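Local coordinates for glucose import ATP-binding protein GlcV (Sulfolobus solfataricus, PDB 1OXX), which binds and hydrolyses ATP to drive glucose uptake, as the energy-coupling subunit of an archaeal ABC transporter, at residues A[94-99]-A[135-140]; A[228-233]-A[344-349]; A[239-244]-A[275-280]. The protein carries 1 engineered substitution. One frame throughout, in Å; residues are numbered along the deposited sequence.

Interaction 1. Residues A[94-99]-A[135-140]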
ATOM      1  N   TYR A  94      17.633   1.756 -18.844  1.00  6.75           N
ATOM      2  CA  TYR A  94      18.147   2.535 -19.960  1.00  9.51           C
ATOM      3  C   TYR A  94      17.891   1.721 -21.216  1.00  6.82           C
ATOM      4  O   TYR A  94      18.381   0.598 -21.337  1.00  8.81           O
ATOM      5  CB  TYR A  94      19.646   2.782 -19.817  1.00 13.65           C
ATOM      6  CG  TYR A  94      20.011   3.862 -18.832  1.00 23.92           C
ATOM      7  CD1 TYR A  94      20.373   3.543 -17.536  1.00 23.18           C
ATOM      8  CD2 TYR A  94      19.997   5.201 -19.204  1.00 35.47           C
ATOM      9  CE1 TYR A  94      20.722   4.533 -16.626  1.00 29.34           C
ATOM     10  CE2 TYR A  94      20.339   6.198 -18.305  1.00 26.49           C
ATOM     11  CZ  TYR A  94      20.706   5.859 -17.021  1.00 26.15           C
ATOM     12  OH  TYR A  94      21.046   6.851 -16.126  1.00 24.53           O
ATOM     13  N   PRO A  95      17.119   2.265 -22.142  1.00  4.98           N
ATOM     14  CA  PRO A  95      16.691   1.505 -23.314  1.00  6.95           C
ATOM     15  C   PRO A  95      17.817   1.069 -24.239  1.00  7.46           C
ATOM     16  O   PRO A  95      17.643   0.059 -24.931  1.00  5.01           O
ATOM     17  CB  PRO A  95      15.732   2.476 -24.021  1.00  9.18           C
ATOM     18  CG  PRO A  95      16.174   3.823 -23.540  1.00 12.24           C
ATOM     19  CD  PRO A  95      16.544   3.629 -22.123  1.00  6.34           C
ATOM     20  N   ASN A  96      18.920   1.814 -24.289  1.00  3.81           N
ATOM     21  CA  ASN A  96      20.025   1.465 -25.171  1.00  5.93           C
ATOM     22  C   ASN A  96      21.231   0.865 -24.461  1.00  9.22           C
ATOM     23  O   ASN A  96      22.364   0.919 -24.958  1.00  9.40           O
ATOM     24  CB  ASN A  96      20.467   2.655 -26.004  1.00  6.12           C
ATOM     25  CG  ASN A  96      21.210   2.222 -27.238  1.00 11.71           C
ATOM     26  OD1 ASN A  96      20.984   1.114 -27.747  1.00  9.96           O
ATOM     27  ND2 ASN A  96      22.109   3.073 -27.729  1.00  8.54           N
ATOM     28  N   LEU A  97      20.977   0.293 -23.296  1.00  6.13           N
ATOM     29  CA  LEU A  97      21.983  -0.499 -22.594  1.00  5.41           C
ATOM     30  C   LEU A  97      21.396  -1.908 -22.500  1.00  4.35           C
ATOM     31  O   LEU A  97      20.188  -2.071 -22.303  1.00  4.57           O
ATOM     32  CB  LEU A  97      22.276   0.056 -21.192  1.00  6.00           C
ATOM     33  CG  LEU A  97      23.102   1.347 -21.051  1.00  9.47           C
ATOM     34  CD1 LEU A  97      23.418   1.589 -19.579  1.00  9.30           C
ATOM     35  CD2 LEU A  97      24.366   1.327 -21.903  1.00 19.61           C
ATOM     36  N   THR A  98      22.228  -2.932 -22.646  1.00  4.06           N
ATOM     37  CA  THR A  98      21.722  -4.275 -22.491  1.00  3.85           C
ATOM     38  C   THR A  98      21.367  -4.501 -21.026  1.00  2.95           C
ATOM     39  O   THR A  98      21.676  -3.678 -20.156  1.00  4.31           O
ATOM     40  CB  THR A  98      22.767  -5.315 -22.872  1.00  3.52           C
ATOM     41  OG1 THR A  98      23.928  -5.140 -22.034  1.00  5.23           O
ATOM     42  CG2 THR A  98      23.249  -5.138 -24.297  1.00  5.45           C
ATOM     43  N   ALA A  99      20.749  -5.630 -20.725  1.00  2.14           N
ATOM     44  CA  ALA A  99      20.451  -5.958 -19.341  1.00  3.37           C
ATOM     45  C   ALA A  99      21.751  -5.955 -18.521  1.00  3.06           C
ATOM     46  O   ALA A  99      21.792  -5.414 -17.421  1.00  4.43           O
ATOM     47  CB  ALA A  99      19.727  -7.297 -19.262  1.00  4.06           C
ATOM     48  N   ASN A 135      22.316 -10.293 -22.532  1.00  4.34           N
ATOM     49  CA  ASN A 135      22.652  -9.569 -23.747  1.00  5.40           C
ATOM     50  C   ASN A 135      21.485  -8.854 -24.406  1.00  6.22           C
ATOM     51  O   ASN A 135      21.678  -8.103 -25.354  1.00  6.58           O
ATOM     52  CB  ASN A 135      23.309 -10.515 -24.748  1.00  9.33           C
ATOM     53  CG  ASN A 135      24.731 -10.832 -24.381  1.00 18.64           C
ATOM     54  OD1 ASN A 135      25.371 -11.678 -25.005  1.00 57.11           O
ATOM     55  ND2 ASN A 135      25.247 -10.143 -23.373  1.00 26.10           N
ATOM     56  N   HIS A 136      20.278  -9.044 -23.894  1.00  2.69           N
ATOM     57  CA  HIS A 136      19.103  -8.407 -24.476  1.00  4.13           C
ATOM     58  C   HIS A 136      18.959  -6.943 -24.065  1.00  4.76           C
ATOM     59  O   HIS A 136      19.292  -6.564 -22.942  1.00  4.42           O
ATOM     60  CB  HIS A 136      17.824  -9.104 -24.016  1.00  5.50           C
ATOM     61  CG  HIS A 136      17.631 -10.482 -24.565  1.00  9.25           C
ATOM     62  ND1 HIS A 136      16.385 -11.021 -24.803  1.00 16.18           N
ATOM     63  CD2 HIS A 136      18.525 -11.446 -24.888  1.00 11.53           C
ATOM     64  CE1 HIS A 136      16.522 -12.248 -25.278  1.00 10.15           C
ATOM     65  NE2 HIS A 136      17.810 -12.531 -25.335  1.00 17.42           N
ATOM     66  N   PHE A 137      18.436  -6.130 -24.975  1.00  3.91           N
ATOM     67  CA  PHE A 137      18.024  -4.781 -24.609  1.00  3.47           C
ATOM     68  C   PHE A 137      16.685  -4.925 -23.890  1.00  4.02           C
ATOM     69  O   PHE A 137      15.953  -5.907 -24.088  1.00  5.03           O
ATOM     70  CB  PHE A 137      17.831  -3.884 -25.834  1.00  2.66           C
ATOM     71  CG  PHE A 137      19.112  -3.484 -26.500  1.00  3.11           C
ATOM     72  CD1 PHE A 137      19.419  -3.929 -27.760  1.00  6.51           C
ATOM     73  CD2 PHE A 137      20.030  -2.684 -25.848  1.00  5.02           C
ATOM     74  CE1 PHE A 137      20.602  -3.562 -28.375  1.00  8.42           C
ATOM     75  CE2 PHE A 137      21.216  -2.323 -26.447  1.00  6.55           C
ATOM     76  CZ  PHE A 137      21.499  -2.754 -27.718  1.00  6.48           C
ATOM     77  N   PRO A 138      16.339  -3.973 -23.044  1.00  3.23           N
ATOM     78  CA  PRO A 138      15.071  -4.050 -22.312  1.00  4.10           C
ATOM     79  C   PRO A 138      13.819  -4.321 -23.160  1.00  4.37           C
ATOM     80  O   PRO A 138      12.920  -5.035 -22.719  1.00  5.66           O
ATOM     81  CB  PRO A 138      14.985  -2.671 -21.646  1.00  4.71           C
ATOM     82  CG  PRO A 138      16.425  -2.360 -21.349  1.00  5.31           C
ATOM     83  CD  PRO A 138      17.158  -2.825 -22.601  1.00  4.92           C
ATOM     84  N   ARG A 139      13.757  -3.762 -24.358  1.00  5.28           N
ATOM     85  CA  ARG A 139      12.586  -3.936 -25.200  1.00  3.64           C
ATOM     86  C   ARG A 139      12.347  -5.405 -25.546  1.00  3.03           C
ATOM     87  O   ARG A 139      11.210  -5.807 -25.784  1.00  5.86           O
ATOM     88  CB  ARG A 139      12.740  -3.131 -26.486  1.00  4.75           C
ATOM     89  CG  ARG A 139      11.495  -3.126 -27.375  1.00  6.95           C
ATOM     90  CD  ARG A 139      11.641  -2.267 -28.595  1.00  5.88           C
ATOM     91  NE  ARG A 139      12.681  -2.776 -29.476  1.00  5.49           N
ATOM     92  CZ  ARG A 139      13.022  -2.189 -30.612  1.00  7.34           C
ATOM     93  NH1 ARG A 139      12.395  -1.077 -30.989  1.00  8.77           N
ATOM     94  NH2 ARG A 139      13.976  -2.707 -31.374  1.00  8.57           N
ATOM     95  N   GLU A 140      13.424  -6.181 -25.599  1.00  3.60           N
ATOM     96  CA  GLU A 140      13.325  -7.592 -25.961  1.00  4.38           C
ATOM     97  C   GLU A 140      13.146  -8.484 -24.738  1.00  5.63           C
ATOM     98  O   GLU A 140      13.173  -9.716 -24.849  1.00 10.91           O
ATOM     99  CB  GLU A 140      14.528  -8.042 -26.792  1.00  5.74           C
ATOM    100  CG  GLU A 140      14.482  -7.576 -28.242  1.00  4.09           C
ATOM    101  CD  GLU A 140      14.647  -6.081 -28.403  1.00  8.73           C
ATOM    102  OE1 GLU A 140      13.708  -5.421 -28.904  1.00  6.93           O
ATOM    103  OE2 GLU A 140      15.719  -5.557 -28.060  1.00  8.17           O
TER
HETATM  104  O   HOH W   1      15.285  -1.260 -25.237  1.00 13.84           O
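Phe137 sets the CD2-CE2 side of its ring against the backbone of 94-99. Leu97 O lies at the ring edge, near its plane, 3.6 Å from Phe137 CD2. The Asn96 amide runs beside the ring and points the same way. Its OD1 is 3.7 Å from Phe137 CE2, and the two planes are 30° apart. Thr98 lies two residues on. Its methyl CG2 sits 3.5 Å from Asn135 O and also meets Phe137 CE2. Chi1 of 59° puts Thr98 OG1 between its own backbone N and carbonyl carbon. From there OG1 caps the helix that starts at Ala99. Thr98 N in turn bonds Glu101 OE1, as in a capping box. One hydrogen bond crosses the contact. Ala99 N donates to His136 O at 2.8 Å, with an angle of 145° at the hydrogen. Thr98 CA makes a CA-H...O contact with the same oxygen at 3.4 Å. Pro138 closes the other end. Its CD presses to 3.1 Å from Leu97 O, and its CG is 3.5 Å from Tyr94 O. A water joins Pro95 O to Arg139 N. The type I turn 94-97 is thus held at the surface of the ABC domain. Pro138 also rests on Asn102 of helix 99-104, and its O bonds Gln146 of helix 143-155. The contact therefore ties together the approaches to two helices.

Interaction 2. Residues A[228-233]-A[344-349]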
ATOM      1  N   LEU A 228      -4.987  -2.271  10.979  1.00  6.05           N
ATOM      2  CA  LEU A 228      -5.585  -1.148  10.270  1.00  7.35           C
ATOM      3  C   LEU A 228      -6.858  -1.594   9.576  1.00  4.18           C
ATOM      4  O   LEU A 228      -7.818  -0.823   9.483  1.00  5.66           O
ATOM      5  CB  LEU A 228      -4.637  -0.540   9.230  1.00  6.31           C
ATOM      6  CG  LEU A 228      -3.741   0.580   9.778  1.00 19.48           C
ATOM      7  CD1 LEU A 228      -2.829   0.027  10.829  1.00 22.46           C
ATOM      8  CD2 LEU A 228      -2.955   1.251   8.666  1.00 30.03           C
ATOM      9  N   TYR A 229      -6.861  -2.821   9.054  1.00  5.00           N
ATOM     10  CA  TYR A 229      -8.019  -3.337   8.334  1.00  4.91           C
ATOM     11  C   TYR A 229      -9.251  -3.490   9.235  1.00  4.89           C
ATOM     12  O   TYR A 229     -10.368  -3.091   8.871  1.00  5.01           O
ATOM     13  CB  TYR A 229      -7.664  -4.697   7.739  1.00  5.94           C
ATOM     14  CG  TYR A 229      -8.613  -5.194   6.664  1.00  4.10           C
ATOM     15  CD1 TYR A 229      -8.553  -4.694   5.390  1.00  5.47           C
ATOM     16  CD2 TYR A 229      -9.548  -6.174   6.931  1.00  5.71           C
ATOM     17  CE1 TYR A 229      -9.385  -5.160   4.400  1.00  5.13           C
ATOM     18  CE2 TYR A 229     -10.400  -6.634   5.952  1.00  4.35           C
ATOM     19  CZ  TYR A 229     -10.313  -6.122   4.689  1.00  5.00           C
ATOM     20  OH  TYR A 229     -11.120  -6.560   3.663  1.00  6.73           O
ATOM     21  N   ASP A 230      -9.052  -4.073  10.411  1.00  5.47           N
ATOM     22  CA  ASP A 230     -10.157  -4.352  11.311  1.00  4.38           C
ATOM     23  C   ASP A 230     -10.426  -3.229  12.310  1.00  6.73           C
ATOM     24  O   ASP A 230     -11.569  -3.063  12.754  1.00  8.14           O
ATOM     25  CB  ASP A 230      -9.900  -5.649  12.072  1.00  4.95           C
ATOM     26  CG  ASP A 230     -10.041  -6.872  11.203  1.00 11.95           C
ATOM     27  OD1 ASP A 230     -10.732  -6.815  10.153  1.00  9.41           O
ATOM     28  OD2 ASP A 230      -9.473  -7.947  11.512  1.00 13.57           O
ATOM     29  N   ASN A 231      -9.402  -2.450  12.641  1.00  6.07           N
ATOM     30  CA  ASN A 231      -9.537  -1.358  13.611  1.00  4.56           C
ATOM     31  C   ASN A 231      -9.015  -0.024  13.065  1.00  6.14           C
ATOM     32  O   ASN A 231      -8.128   0.603  13.648  1.00  6.07           O
ATOM     33  CB  ASN A 231      -8.831  -1.743  14.908  1.00 10.09           C
ATOM     34  CG  ASN A 231      -9.402  -3.002  15.511  1.00 12.58           C
ATOM     35  OD1 ASN A 231     -10.575  -3.042  15.880  1.00 19.01           O
ATOM     36  ND2 ASN A 231      -8.589  -4.049  15.584  1.00 25.46           N
ATOM     37  N   PRO A 232      -9.572   0.422  11.954  1.00  3.63           N
ATOM     38  CA  PRO A 232      -9.121   1.699  11.386  1.00  3.67           C
ATOM     39  C   PRO A 232      -9.546   2.867  12.260  1.00  4.37           C
ATOM     40  O   PRO A 232     -10.649   2.864  12.808  1.00  7.76           O
ATOM     41  CB  PRO A 232      -9.831   1.765  10.041  1.00  5.39           C
ATOM     42  CG  PRO A 232     -11.044   0.871  10.206  1.00  4.04           C
ATOM     43  CD  PRO A 232     -10.616  -0.221  11.148  1.00  5.50           C
ATOM     44  N   VAL A 233      -8.703   3.893  12.329  1.00  3.79           N
ATOM     45  CA  VAL A 233      -8.983   5.029  13.203  1.00  4.93           C
ATOM     46  C   VAL A 233     -10.032   5.957  12.621  1.00  5.06           C
ATOM     47  O   VAL A 233     -10.639   6.756  13.346  1.00  7.49           O
ATOM     48  CB  VAL A 233      -7.685   5.814  13.505  1.00  6.18           C
ATOM     49  CG1 VAL A 233      -7.240   6.593  12.301  1.00  7.13           C
ATOM     50  CG2 VAL A 233      -7.865   6.749  14.709  1.00 13.17           C
ATOM     51  N   LYS A 344     -21.728  -8.730  13.146  1.00  8.78           N
ATOM     52  CA  LYS A 344     -21.828  -7.731  14.207  1.00  7.48           C
ATOM     53  C   LYS A 344     -20.502  -7.156  14.679  1.00  7.85           C
ATOM     54  O   LYS A 344     -20.376  -5.937  14.856  1.00  8.35           O
ATOM     55  CB  LYS A 344     -22.573  -8.319  15.388  1.00  7.43           C
ATOM     56  CG  LYS A 344     -22.758  -7.349  16.547  1.00  7.14           C
ATOM     57  CD  LYS A 344     -23.481  -8.063  17.692  1.00 15.30           C
ATOM     58  CE  LYS A 344     -23.598  -7.191  18.938  1.00 25.38           C
ATOM     59  NZ  LYS A 344     -24.737  -6.236  18.858  1.00 20.54           N
ATOM     60  N   ASP A 345     -19.520  -8.026  14.880  1.00  6.13           N
ATOM     61  CA  ASP A 345     -18.238  -7.585  15.399  1.00  6.24           C
ATOM     62  C   ASP A 345     -17.406  -6.859  14.369  1.00  8.94           C
ATOM     63  O   ASP A 345     -16.341  -6.323  14.710  1.00 10.76           O
ATOM     64  CB  ASP A 345     -17.441  -8.738  16.018  1.00  8.95           C
ATOM     65  CG  ASP A 345     -16.992  -9.765  15.009  1.00 22.77           C
ATOM     66  OD1 ASP A 345     -17.356  -9.656  13.819  1.00 26.14           O
ATOM     67  OD2 ASP A 345     -16.258 -10.732  15.325  1.00 35.49           O
ATOM     68  N   LYS A 346     -17.897  -6.787  13.130  1.00  6.30           N
ATOM     69  CA  LYS A 346     -17.149  -6.105  12.078  1.00  6.93           C
ATOM     70  C   LYS A 346     -17.768  -4.759  11.711  1.00  6.07           C
ATOM     71  O   LYS A 346     -17.265  -4.076  10.821  1.00  7.22           O
ATOM     72  CB  LYS A 346     -17.019  -6.974  10.831  1.00  7.33           C
ATOM     73  CG  LYS A 346     -16.342  -8.295  11.048  1.00  8.72           C
ATOM     74  CD  LYS A 346     -14.864  -8.107  11.278  1.00 10.51           C
ATOM     75  CE  LYS A 346     -14.181  -9.451  11.496  1.00 16.87           C
ATOM     76  NZ  LYS A 346     -12.731  -9.293  11.668  1.00 19.50           N
ATOM     77  N   ILE A 347     -18.825  -4.347  12.389  1.00  6.56           N
ATOM     78  CA  ILE A 347     -19.367  -3.029  12.137  1.00  7.15           C
ATOM     79  C   ILE A 347     -18.418  -1.982  12.699  1.00  7.61           C
ATOM     80  O   ILE A 347     -18.033  -2.043  13.874  1.00 10.34           O
ATOM     81  CB  ILE A 347     -20.739  -2.850  12.816  1.00  6.21           C
ATOM     82  CG1 ILE A 347     -21.775  -3.882  12.345  1.00  5.79           C
ATOM     83  CG2 ILE A 347     -21.218  -1.416  12.646  1.00 10.30           C
ATOM     84  CD1 ILE A 347     -23.002  -3.984  13.248  1.00  7.43           C
ATOM     85  N   LYS A 348     -18.001  -1.048  11.861  1.00  4.37           N
ATOM     86  CA  LYS A 348     -17.174   0.065  12.295  1.00  5.85           C
ATOM     87  C   LYS A 348     -18.062   1.284  12.392  1.00  6.67           C
ATOM     88  O   LYS A 348     -18.964   1.479  11.569  1.00  7.64           O
ATOM     89  CB  LYS A 348     -16.039   0.305  11.327  1.00  6.93           C
ATOM     90  CG  LYS A 348     -15.097  -0.885  11.227  1.00  7.79           C
ATOM     91  CD  LYS A 348     -14.522  -1.000   9.853  1.00 10.33           C
ATOM     92  CE  LYS A 348     -13.568  -2.196   9.680  1.00  8.15           C
ATOM     93  NZ  LYS A 348     -14.139  -3.553   9.868  1.00  9.07           N
ATOM     94  N   VAL A 349     -17.851   2.086  13.421  1.00  6.81           N
ATOM     95  CA  VAL A 349     -18.674   3.272  13.596  1.00  6.05           C
ATOM     96  C   VAL A 349     -17.813   4.436  14.030  1.00  6.41           C
ATOM     97  O   VAL A 349     -16.868   4.267  14.809  1.00  7.78           O
ATOM     98  CB  VAL A 349     -19.858   3.008  14.572  1.00  7.63           C
ATOM     99  CG1 VAL A 349     -19.372   2.774  15.984  1.00  7.74           C
ATOM    100  CG2 VAL A 349     -20.871   4.154  14.530  1.00  8.24           C
TER
HETATM  101  O   HOH W   2     -12.550  -5.397   8.588  1.00  9.66           O
HETATM  102  O   HOH W   3     -14.009  -4.313  12.496  1.00 17.23           O
HETATM  103  O   HOH W   4     -11.801  -8.978   8.931  1.00 20.69           O
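Tyr229, near the end of helix 225-230, meets Lys348 through its backbone. Its carbonyl O lies 3.4 Å from Lys348 CE. The phenol end of Tyr229 has a different partner, Glu279, which takes part in a hydrogen bond with OH. Asp230 comes next and carries the charge pairing. Its side chain crosses that of Lys346 obliquely. Lys346 NZ is 3.5 Å from Asp230 OD1 and equally far from OD2, a long salt bridge. A water bridges the pair: it donates to Asp230 OD1 at 2.7 Å and accepts from Lys346 NZ. A second water links Asp230 O to Lys348 NZ, which donates to it at 2.7 Å. A third accepts from the same ammonium, beside Asp230 OD1 and Tyr229 O. Lys348 NZ also makes a weak bond to Lys346 O at 3.3 Å. Chi4 of 62° turns NZ off the line of the chain, and the bend brings it among these oxygens. Its charge probably adds to the attraction for Asp230, although the two charged groups do not touch. Pro232 completes the contact after the helix has ended. Its ring crosses the lysine chain at about a right angle, with CD 3.8 Å from Lys348 CE. Helix 225-230 is thereby joined to the edge strand 348-351 of the C-terminal region. This domain order, a beta-rich domain after the nucleotide-binding domain, is that of ABC ATPases of the MalK type.

Interaction 3. Residues A[239-244]-A[275-280]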
ATOM      1  N   SER A 239     -10.987   2.823   4.259  1.00  5.55           N
ATOM      2  CA  SER A 239     -11.096   2.671   2.810  1.00  7.27           C
ATOM      3  C   SER A 239      -9.747   2.590   2.103  1.00  5.26           C
ATOM      4  O   SER A 239      -9.629   1.988   1.046  1.00  8.14           O
ATOM      5  CB  SER A 239     -11.926   3.811   2.231  1.00  9.66           C
ATOM      6  OG  SER A 239     -11.219   5.029   2.226  1.00 12.84           O
ATOM      7  N   LEU A 240      -8.719   3.189   2.685  1.00  7.13           N
ATOM      8  CA  LEU A 240      -7.398   3.112   2.077  1.00  7.54           C
ATOM      9  C   LEU A 240      -6.828   1.692   2.142  1.00  8.76           C
ATOM     10  O   LEU A 240      -6.093   1.255   1.225  1.00  9.42           O
ATOM     11  CB  LEU A 240      -6.440   4.112   2.736  1.00  5.47           C
ATOM     12  CG  LEU A 240      -6.638   5.541   2.271  1.00  9.79           C
ATOM     13  CD1 LEU A 240      -5.991   6.539   3.232  1.00 10.53           C
ATOM     14  CD2 LEU A 240      -6.096   5.686   0.840  1.00 12.45           C
ATOM     15  N   ILE A 241      -7.150   0.975   3.219  1.00  5.86           N
ATOM     16  CA  ILE A 241      -6.598  -0.352   3.426  1.00  5.15           C
ATOM     17  C   ILE A 241      -7.415  -1.466   2.768  1.00  5.39           C
ATOM     18  O   ILE A 241      -6.946  -2.590   2.689  1.00  7.74           O
ATOM     19  CB  ILE A 241      -6.383  -0.601   4.946  1.00  9.09           C
ATOM     20  CG1 ILE A 241      -5.552  -1.868   5.214  1.00 12.01           C
ATOM     21  CG2 ILE A 241      -7.702  -0.677   5.652  1.00 10.48           C
ATOM     22  CD1 ILE A 241      -4.071  -1.689   5.004  1.00 15.12           C
ATOM     23  N   GLY A 242      -8.624  -1.149   2.296  1.00  6.21           N
ATOM     24  CA  GLY A 242      -9.466  -2.134   1.633  1.00  7.44           C
ATOM     25  C   GLY A 242     -10.850  -1.609   1.316  1.00  6.86           C
ATOM     26  O   GLY A 242     -11.255  -0.560   1.819  1.00  6.67           O
ATOM     27  N   GLU A 243     -11.592  -2.360   0.512  1.00  8.16           N
ATOM     28  CA  GLU A 243     -12.953  -1.981   0.165  1.00  9.06           C
ATOM     29  C   GLU A 243     -13.832  -1.906   1.389  1.00  3.94           C
ATOM     30  O   GLU A 243     -13.752  -2.742   2.296  1.00  6.79           O
ATOM     31  CB  GLU A 243     -13.571  -2.985  -0.815  1.00  9.72           C
ATOM     32  CG  GLU A 243     -12.884  -3.014  -2.161  1.00 12.15           C
ATOM     33  CD  GLU A 243     -13.741  -3.638  -3.243  1.00 17.15           C
ATOM     34  OE1 GLU A 243     -14.436  -4.627  -2.943  1.00 16.21           O
ATOM     35  OE2 GLU A 243     -13.711  -3.134  -4.387  1.00 25.12           O
ATOM     36  N   ILE A 244     -14.677  -0.890   1.406  1.00  5.88           N
ATOM     37  CA  ILE A 244     -15.630  -0.735   2.488  1.00  6.90           C
ATOM     38  C   ILE A 244     -16.824   0.101   2.041  1.00  6.82           C
ATOM     39  O   ILE A 244     -16.690   1.009   1.214  1.00  7.43           O
ATOM     40  CB  ILE A 244     -14.958  -0.092   3.737  1.00  5.89           C
ATOM     41  CG1 ILE A 244     -15.866  -0.239   4.956  1.00  5.80           C
ATOM     42  CG2 ILE A 244     -14.618   1.360   3.477  1.00  6.00           C
ATOM     43  CD1 ILE A 244     -15.158  -0.052   6.292  1.00  5.04           C
ATOM     44  N   GLY A 275     -19.135   1.910   8.800  1.00  5.47           N
ATOM     45  CA  GLY A 275     -18.275   1.230   7.857  1.00  5.87           C
ATOM     46  C   GLY A 275     -18.533  -0.257   7.939  1.00  5.95           C
ATOM     47  O   GLY A 275     -18.455  -0.849   9.018  1.00  7.51           O
ATOM     48  N   ILE A 276     -18.875  -0.867   6.805  1.00  5.06           N
ATOM     49  CA  ILE A 276     -19.069  -2.320   6.759  1.00  5.22           C
ATOM     50  C   ILE A 276     -18.469  -2.842   5.457  1.00  4.72           C
ATOM     51  O   ILE A 276     -18.839  -2.432   4.349  1.00  5.46           O
ATOM     52  CB  ILE A 276     -20.574  -2.731   6.972  1.00  5.75           C
ATOM     53  CG1 ILE A 276     -20.712  -4.249   7.175  1.00  5.92           C
ATOM     54  CG2 ILE A 276     -21.481  -2.237   5.855  1.00  7.54           C
ATOM     55  CD1 ILE A 276     -20.323  -4.734   8.578  1.00  7.95           C
ATOM     56  N   ARG A 277     -17.473  -3.707   5.595  1.00  3.54           N
ATOM     57  CA  ARG A 277     -16.805  -4.240   4.417  1.00  3.60           C
ATOM     58  C   ARG A 277     -17.707  -5.231   3.676  1.00  5.16           C
ATOM     59  O   ARG A 277     -18.558  -5.893   4.282  1.00  5.07           O
ATOM     60  CB  ARG A 277     -15.478  -4.871   4.815  1.00  4.59           C
ATOM     61  CG  ARG A 277     -14.483  -3.884   5.385  1.00  4.93           C
ATOM     62  CD  ARG A 277     -13.038  -4.421   5.388  1.00  4.71           C
ATOM     63  NE  ARG A 277     -12.167  -3.542   6.152  1.00  4.06           N
ATOM     64  CZ  ARG A 277     -11.655  -2.401   5.705  1.00  3.90           C
ATOM     65  NH1 ARG A 277     -11.865  -2.000   4.453  1.00  5.14           N
ATOM     66  NH2 ARG A 277     -10.878  -1.674   6.501  1.00  5.14           N
ATOM     67  N   PRO A 278     -17.541  -5.351   2.360  1.00  5.10           N
ATOM     68  CA  PRO A 278     -18.418  -6.238   1.569  1.00  4.71           C
ATOM     69  C   PRO A 278     -18.426  -7.687   2.038  1.00  5.31           C
ATOM     70  O   PRO A 278     -19.455  -8.334   1.950  1.00  6.17           O
ATOM     71  CB  PRO A 278     -17.877  -6.097   0.155  1.00  5.32           C
ATOM     72  CG  PRO A 278     -16.498  -5.604   0.343  1.00  7.91           C
ATOM     73  CD  PRO A 278     -16.568  -4.655   1.503  1.00  5.86           C
ATOM     74  N   GLU A 279     -17.306  -8.210   2.531  1.00  3.65           N
ATOM     75  CA  GLU A 279     -17.273  -9.579   3.014  1.00  3.08           C
ATOM     76  C   GLU A 279     -18.075  -9.763   4.299  1.00  5.13           C
ATOM     77  O   GLU A 279     -18.354 -10.887   4.692  1.00  5.62           O
ATOM     78  CB  GLU A 279     -15.840 -10.038   3.234  1.00  7.11           C
ATOM     79  CG  GLU A 279     -15.096  -9.302   4.346  1.00  7.35           C
ATOM     80  CD  GLU A 279     -14.234  -8.151   3.859  1.00  6.83           C
ATOM     81  OE1 GLU A 279     -14.547  -7.563   2.807  1.00  6.98           O
ATOM     82  OE2 GLU A 279     -13.238  -7.818   4.570  1.00  8.84           O
ATOM     83  N   ASP A 280     -18.446  -8.654   4.924  1.00  3.71           N
ATOM     84  CA  ASP A 280     -19.171  -8.681   6.191  1.00  5.18           C
ATOM     85  C   ASP A 280     -20.645  -8.384   6.023  1.00  4.64           C
ATOM     86  O   ASP A 280     -21.325  -8.026   6.989  1.00  5.41           O
ATOM     87  CB  ASP A 280     -18.528  -7.726   7.186  1.00  4.68           C
ATOM     88  CG  ASP A 280     -17.095  -8.098   7.488  1.00  5.56           C
ATOM     89  OD1 ASP A 280     -16.804  -9.320   7.603  1.00  7.05           O
ATOM     90  OD2 ASP A 280     -16.223  -7.210   7.588  1.00  7.10           O
TER
HETATM   91  O   HOH W   5     -13.163  -5.675   1.382  1.00 19.32           O
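Arg277 reaches from the beta-rich C-terminal domain to the linker that leaves helix 235-241 of the ABC ATPase domain. Its chain starts beside the carbonyl of Glu243. CB and CG both face this oxygen, CG at 3.4 Å, and CG also touches Ile244 CG1. The chain runs extended from CG to NE, and CD lies 3.6 Å from Glu243 O. At the tip, NH1 turns back to the linker. It donates to Glu243 O at 3.0 Å, with 151° at the hydrogen. The oxygen is near the guanidinium plane, but the donor stands 66° out of the carbonyl plane. NH1 also makes a weak bond to Gly242 O at 3.1 Å and bonds Ala238 O. Arg277 NH2 meets the methyl CG2 of Ile241 at 3.4 Å and bonds Tyr229 O; the Tyr229 ring makes a cation-pi contact with the guanidinium. Ile244 CD1 sits over the centre of one guanidinium face. The same methyl packs on strand 271-276, 3.7 Å from Gly275 CA. The buried charge is thus held by four carbonyls. Those of Ala238 and Tyr229 lie in the last turns of two helices, whose partial negative charge would probably help to stabilise it. Pro278 packs crosswise on Glu243, whose OE1 bonds Tyr327 OH. A water donates both to Glu243 O and to Glu279 OE1, the latter at 2.7 Å.

From the N terminus, interaction 1 comes first. It closes a loop of 35 residues that holds helices 99-104 and 114-127, all within the ABC domain. The chain then passes through the rest of that domain before interaction 2 opens at helix 225-230. Interaction 2 closes only near the C terminus and encloses 110 residues. Interaction 3 is nested inside this loop and closes 30 residues, largely strand. Interactions 2 and 3 have centres about 9 Å apart and touch. Their strands 348-351 and 271-276 are neighbours in one sheet, so together they join two successive helices to it. Interaction 1 lies separately, its centre more than 40 Å from either.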